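Long-range contact in 6-carboxyhexanoate--coa ligase (Bacillus subtilis, PDB 5FLL), which belongs to the 6-carboxyhexanoate--CoA ligase family and holds pimeloyl-AMP, pyrophosphate and magnesium ions together in one site: residues L52-G57 / S195-Y200. Residues are numbered along the deposited sequence; the frame is centred on the assembly and turned at random.
Sequences LSHSRG and SDDPDY. With MG (magnesium ion), chain F; WAQ (pimeloyl-AMP), chain C; PPV (pyrophosphate), chain D.
Arg56 reaches across to Asp196 and touches it twice, in two different ways. Its NH1 donates to the backbone O of Asp196 at 2.9 Å; the oxygen lies at the edge of the guanidinium, close to its plane, although the donor stands above the plane of that carbonyl. Asp196 OD2 instead lies over one guanidinium face, toward its rim, the two planes 27° apart. At 3.3 Å from Arg56 NE it makes a salt bridge of charges alone, being too far out of the guanidinium plane for any N-H to point at it; NE donates to the backbone O of His27. A bend at chi3 (66°) folds the arginine chain over this carboxylate.

Beside it, His54 approaches Asp197 edge-on: CE1 lies 3.2 Å from Asp197 OD1, ring and carboxylate nearly perpendicular. The ring is fixed from both nitrogens, ND1 accepting from the backbone N of Arg56 within the type I turn of residues 54-57, and NE2 donating almost straight (168°) to pyrophosphate O32.

These two loops, one following helix 40-52 and the other strand 188-194, meet at one of the magnesium ions. Asp196 OD1 and Asp197 OD1 bind it at 2.1 and 2.0 Å, and pimeloyl-AMP, two pyrophosphate oxygens and a water complete six ligands. The metal thus brings the two carboxylate oxygens together, while Asp196 OD2 accepts from the metal-bound water. Ser195 OG closes an ST turn with the N of Asp197 and donates to pimeloyl-AMP OAD.

Pro198 is also closely packed, its CD resting against Ser55 OG at 3.3 Å and meeting Arg56 CG. By contrast, the exposed Asp199 merely lies alongside Ser55, its OD1 paired with Arg171, which also holds Asp197 OD2.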
ATOM      1  N   LEU A  52       2.625  11.434  -7.610  1.00 35.22           N
ATOM      2  CA  LEU A  52       3.871  11.607  -8.425  1.00 36.60           C
ATOM      3  C   LEU A  52       4.056  13.020  -8.968  1.00 38.73           C
ATOM      4  O   LEU A  52       5.136  13.421  -9.306  1.00 43.61           O
ATOM      5  CB  LEU A  52       3.890  10.647  -9.626  1.00 35.71           C
ATOM      6  CG  LEU A  52       4.017   9.154  -9.351  1.00 35.78           C
ATOM      7  CD1 LEU A  52       4.084   8.342 -10.633  1.00 37.26           C
ATOM      8  CD2 LEU A  52       5.236   8.876  -8.500  1.00 36.76           C
ATOM      9  N   SER A  53       2.994  13.771  -9.104  1.00 39.57           N
ATOM     10  CA  SER A  53       3.117  15.063  -9.749  1.00 41.67           C
ATOM     11  C   SER A  53       2.819  16.189  -8.745  1.00 41.10           C
ATOM     12  O   SER A  53       2.272  17.213  -9.109  1.00 42.47           O
ATOM     13  CB  SER A  53       2.136  15.124 -10.912  1.00 43.10           C
ATOM     14  OG  SER A  53       0.816  14.950 -10.437  1.00 45.76           O
ATOM     15  N   HIS A  54       3.145  15.983  -7.472  1.00 38.05           N
ATOM     16  CA  HIS A  54       2.771  16.940  -6.455  1.00 36.25           C
ATOM     17  C   HIS A  54       3.736  18.117  -6.400  1.00 36.95           C
ATOM     18  O   HIS A  54       4.943  17.943  -6.532  1.00 38.88           O
ATOM     19  CB  HIS A  54       2.675  16.272  -5.078  1.00 35.13           C
ATOM     20  CG  HIS A  54       1.777  16.993  -4.128  1.00 33.53           C
ATOM     21  ND1 HIS A  54       2.140  18.169  -3.512  1.00 33.74           N
ATOM     22  CD2 HIS A  54       0.514  16.722  -3.712  1.00 32.12           C
ATOM     23  CE1 HIS A  54       1.144  18.583  -2.744  1.00 33.36           C
ATOM     24  NE2 HIS A  54       0.148  17.718  -2.844  1.00 31.69           N
ATOM     25  N   SER A  55       3.187  19.306  -6.169  1.00 36.09           N
ATOM     26  CA  SER A  55       3.976  20.550  -6.072  1.00 39.43           C
ATOM     27  C   SER A  55       4.926  20.603  -4.877  1.00 39.45           C
ATOM     28  O   SER A  55       5.924  21.297  -4.932  1.00 42.15           O
ATOM     29  CB  SER A  55       3.053  21.785  -6.017  1.00 40.11           C
ATOM     30  OG  SER A  55       2.162  21.737  -4.896  1.00 39.00           O
ATOM     31  N   ARG A  56       4.629  19.840  -3.821  1.00 38.19           N
ATOM     32  CA  ARG A  56       5.545  19.693  -2.699  1.00 38.49           C
ATOM     33  C   ARG A  56       6.781  18.839  -3.047  1.00 40.13           C
ATOM     34  O   ARG A  56       7.761  18.864  -2.315  1.00 41.98           O
ATOM     35  CB  ARG A  56       4.829  19.090  -1.495  1.00 37.30           C
ATOM     36  CG  ARG A  56       3.841  20.051  -0.826  1.00 36.77           C
ATOM     37  CD  ARG A  56       2.934  19.376   0.196  1.00 35.12           C
ATOM     38  NE  ARG A  56       3.677  18.881   1.357  1.00 36.62           N
ATOM     39  CZ  ARG A  56       3.988  19.608   2.433  1.00 36.15           C
ATOM     40  NH1 ARG A  56       3.629  20.893   2.528  1.00 35.60           N
ATOM     41  NH2 ARG A  56       4.692  19.044   3.403  1.00 36.22           N
ATOM     42  N   GLY A  57       6.756  18.112  -4.162  1.00 39.06           N
ATOM     43  CA  GLY A  57       7.926  17.350  -4.583  1.00 41.11           C
ATOM     44  C   GLY A  57       7.638  15.911  -5.021  1.00 41.81           C
ATOM     45  O   GLY A  57       6.509  15.395  -4.910  1.00 41.84           O
ATOM     46  N   SER A 195      -4.558  24.740   2.346  1.00 28.04           N
ATOM     47  CA  SER A 195      -3.690  23.707   1.812  1.00 27.13           C
ATOM     48  C   SER A 195      -2.249  23.875   2.267  1.00 27.68           C
ATOM     49  O   SER A 195      -1.760  24.989   2.465  1.00 27.75           O
ATOM     50  CB  SER A 195      -3.773  23.678   0.275  1.00 27.44           C
ATOM     51  OG  SER A 195      -3.055  22.563  -0.221  1.00 27.91           O
ATOM     52  N   ASP A 196      -1.567  22.746   2.418  1.00 28.61           N
ATOM     53  CA  ASP A 196      -0.119  22.741   2.588  1.00 30.64           C
ATOM     54  C   ASP A 196       0.616  22.811   1.245  1.00 31.43           C
ATOM     55  O   ASP A 196       1.855  22.755   1.214  1.00 34.43           O
ATOM     56  CB  ASP A 196       0.330  21.519   3.405  1.00 30.62           C
ATOM     57  CG  ASP A 196      -0.011  20.197   2.741  1.00 31.48           C
ATOM     58  OD1 ASP A 196      -1.035  20.122   2.027  1.00 32.08           O
ATOM     59  OD2 ASP A 196       0.755  19.220   2.932  1.00 34.68           O
ATOM     60  N   ASP A 197      -0.113  22.919   0.135  1.00 30.48           N
ATOM     61  CA  ASP A 197       0.570  22.931  -1.185  1.00 33.67           C
ATOM     62  C   ASP A 197       1.059  24.339  -1.526  1.00 34.01           C
ATOM     63  O   ASP A 197       0.360  25.316  -1.316  1.00 32.92           O
ATOM     64  CB  ASP A 197      -0.357  22.419  -2.292  1.00 34.38           C
ATOM     65  CG  ASP A 197      -1.055  21.100  -1.939  1.00 34.15           C
ATOM     66  OD1 ASP A 197      -0.728  20.421  -0.940  1.00 34.80           O
ATOM     67  OD2 ASP A 197      -1.990  20.755  -2.675  1.00 40.31           O
ATOM     68  N   PRO A 198       2.273  24.461  -2.038  1.00 37.97           N
ATOM     69  CA  PRO A 198       2.753  25.818  -2.330  1.00 39.77           C
ATOM     70  C   PRO A 198       1.982  26.514  -3.445  1.00 39.58           C
ATOM     71  O   PRO A 198       2.123  27.709  -3.625  1.00 41.51           O
ATOM     72  CB  PRO A 198       4.209  25.596  -2.747  1.00 41.27           C
ATOM     73  CG  PRO A 198       4.273  24.170  -3.180  1.00 41.75           C
ATOM     74  CD  PRO A 198       3.310  23.446  -2.286  1.00 39.79           C
ATOM     75  N   ASP A 199       1.159  25.780  -4.169  1.00 39.30           N
ATOM     76  CA  ASP A 199       0.554  26.304  -5.387  1.00 43.21           C
ATOM     77  C   ASP A 199      -0.974  26.520  -5.285  1.00 40.42           C
ATOM     78  O   ASP A 199      -1.649  26.674  -6.289  1.00 43.92           O
ATOM     79  CB  ASP A 199       0.893  25.365  -6.578  1.00 44.02           C
ATOM     80  CG  ASP A 199       0.188  23.966  -6.467  1.00 45.60           C
ATOM     81  OD1 ASP A 199      -0.466  23.640  -5.440  1.00 39.39           O
ATOM     82  OD2 ASP A 199       0.258  23.199  -7.444  1.00 51.08           O
ATOM     83  N   TYR A 200      -1.513  26.541  -4.085  1.00 39.09           N
ATOM     84  CA  TYR A 200      -2.943  26.784  -3.922  1.00 36.62           C
ATOM     85  C   TYR A 200      -3.189  27.543  -2.649  1.00 34.30           C
ATOM     86  O   TYR A 200      -2.934  27.011  -1.566  1.00 35.41           O
ATOM     87  CB  TYR A 200      -3.692  25.464  -3.884  1.00 35.28           C
ATOM     88  CG  TYR A 200      -5.147  25.597  -4.203  1.00 34.35           C
ATOM     89  CD1 TYR A 200      -5.579  25.849  -5.513  1.00 35.63           C
ATOM     90  CD2 TYR A 200      -6.103  25.510  -3.202  1.00 33.18           C
ATOM     91  CE1 TYR A 200      -6.927  25.989  -5.818  1.00 34.41           C
ATOM     92  CE2 TYR A 200      -7.453  25.645  -3.482  1.00 33.42           C
ATOM     93  CZ  TYR A 200      -7.867  25.891  -4.786  1.00 37.76           C
ATOM     94  OH  TYR A 200      -9.210  26.023  -5.054  1.00 38.06           O
TER
HETATM   95 MG    MG F 704      -1.643  19.044   0.272  1.00 32.54          MG
HETATM   96  N1  WAQ C 700      -8.210  13.827   6.845  1.00 30.04           N
HETATM   97  C2  WAQ C 700      -7.671  14.693   7.794  1.00 26.97           C
HETATM   98  N3  WAQ C 700      -6.875  15.754   7.379  1.00 28.67           N
HETATM   99  C4  WAQ C 700      -6.619  15.889   6.056  1.00 31.62           C
HETATM  100  C5  WAQ C 700      -7.154  15.055   5.148  1.00 31.40           C
HETATM  101  C6  WAQ C 700      -7.927  14.030   5.552  1.00 33.68           C
HETATM  102  N6  WAQ C 700      -8.408  13.221   4.616  1.00 30.95           N
HETATM  103  N7  WAQ C 700      -6.763  15.459   3.935  1.00 31.38           N
HETATM  104  C8  WAQ C 700      -5.984  16.519   4.074  1.00 31.22           C
HETATM  105  N9  WAQ C 700      -5.907  16.793   5.394  1.00 30.81           N
HETATM  106  C1' WAQ C 700      -5.131  17.843   6.061  1.00 24.54           C
HETATM  107  C2' WAQ C 700      -3.678  17.462   5.959  1.00 27.27           C
HETATM  108  O2' WAQ C 700      -2.958  17.995   7.034  1.00 24.32           O
HETATM  109  C3' WAQ C 700      -3.243  18.190   4.688  1.00 32.14           C
HETATM  110  O3' WAQ C 700      -1.828  18.338   4.636  1.00 30.46           O
HETATM  111  C4' WAQ C 700      -3.920  19.500   4.915  1.00 30.14           C
HETATM  112  O4' WAQ C 700      -5.221  19.142   5.472  1.00 28.34           O
HETATM  113  C5' WAQ C 700      -4.182  20.190   3.581  1.00 32.36           C
HETATM  114  O5' WAQ C 700      -4.538  19.195   2.705  1.00 34.29           O
HETATM  115  OAB WAQ C 700     -11.095  25.725  -3.571  1.00 29.34           O
HETATM  116  OAC WAQ C 700      -6.357  21.213  -0.974  1.00 34.69           O
HETATM  117  OAD WAQ C 700      -3.537  20.112   0.499  1.00 36.95           O
HETATM  118  OAE WAQ C 700     -12.982  25.053  -2.476  1.00 30.57           O
HETATM  119  OAH WAQ C 700      -5.499  18.366   0.473  1.00 36.73           O
HETATM  120  CAK WAQ C 700      -9.517  23.923   0.185  1.00 35.73           C
HETATM  121  CAL WAQ C 700     -10.154  24.840  -0.904  1.00 39.79           C
HETATM  122  CAM WAQ C 700      -8.316  23.170  -0.364  1.00 33.22           C
HETATM  123  CAN WAQ C 700     -10.869  24.017  -1.946  1.00 35.91           C
HETATM  124  CAO WAQ C 700      -7.508  22.554   0.763  1.00 32.17           C
HETATM  125  OAU WAQ C 700      -5.919  20.807   1.268  1.00 34.49           O
HETATM  126  CAW WAQ C 700     -11.720  25.028  -2.713  1.00 41.46           C
HETATM  127  CAX WAQ C 700      -6.558  21.434   0.235  1.00 40.46           C
HETATM  128  PBG WAQ C 700      -4.921  19.565   1.161  1.00 33.30           P
HETATM  129  O11 PPV D 701      -2.310  15.132   2.363  1.00 29.41           O
HETATM  130  P1  PPV D 701      -3.014  16.086   1.437  1.00 29.18           P
HETATM  131  O21 PPV D 701      -4.482  15.867   1.282  1.00 28.30           O
HETATM  132  O31 PPV D 701      -2.604  17.558   1.587  1.00 23.70           O
HETATM  133  OPP PPV D 701      -2.481  15.612  -0.041  1.00 33.61           O
HETATM  134  P2  PPV D 701      -2.810  16.450  -1.398  1.00 32.60           P
HETATM  135  O12 PPV D 701      -4.315  16.563  -1.486  1.00 27.66           O
HETATM  136  O22 PPV D 701      -2.235  15.594  -2.510  1.00 30.86           O
HETATM  137  O32 PPV D 701      -2.155  17.801  -1.160  1.00 29.71           O
HETATM  138  O   HOH W   1       0.138  17.870   0.673  1.00 29.26           O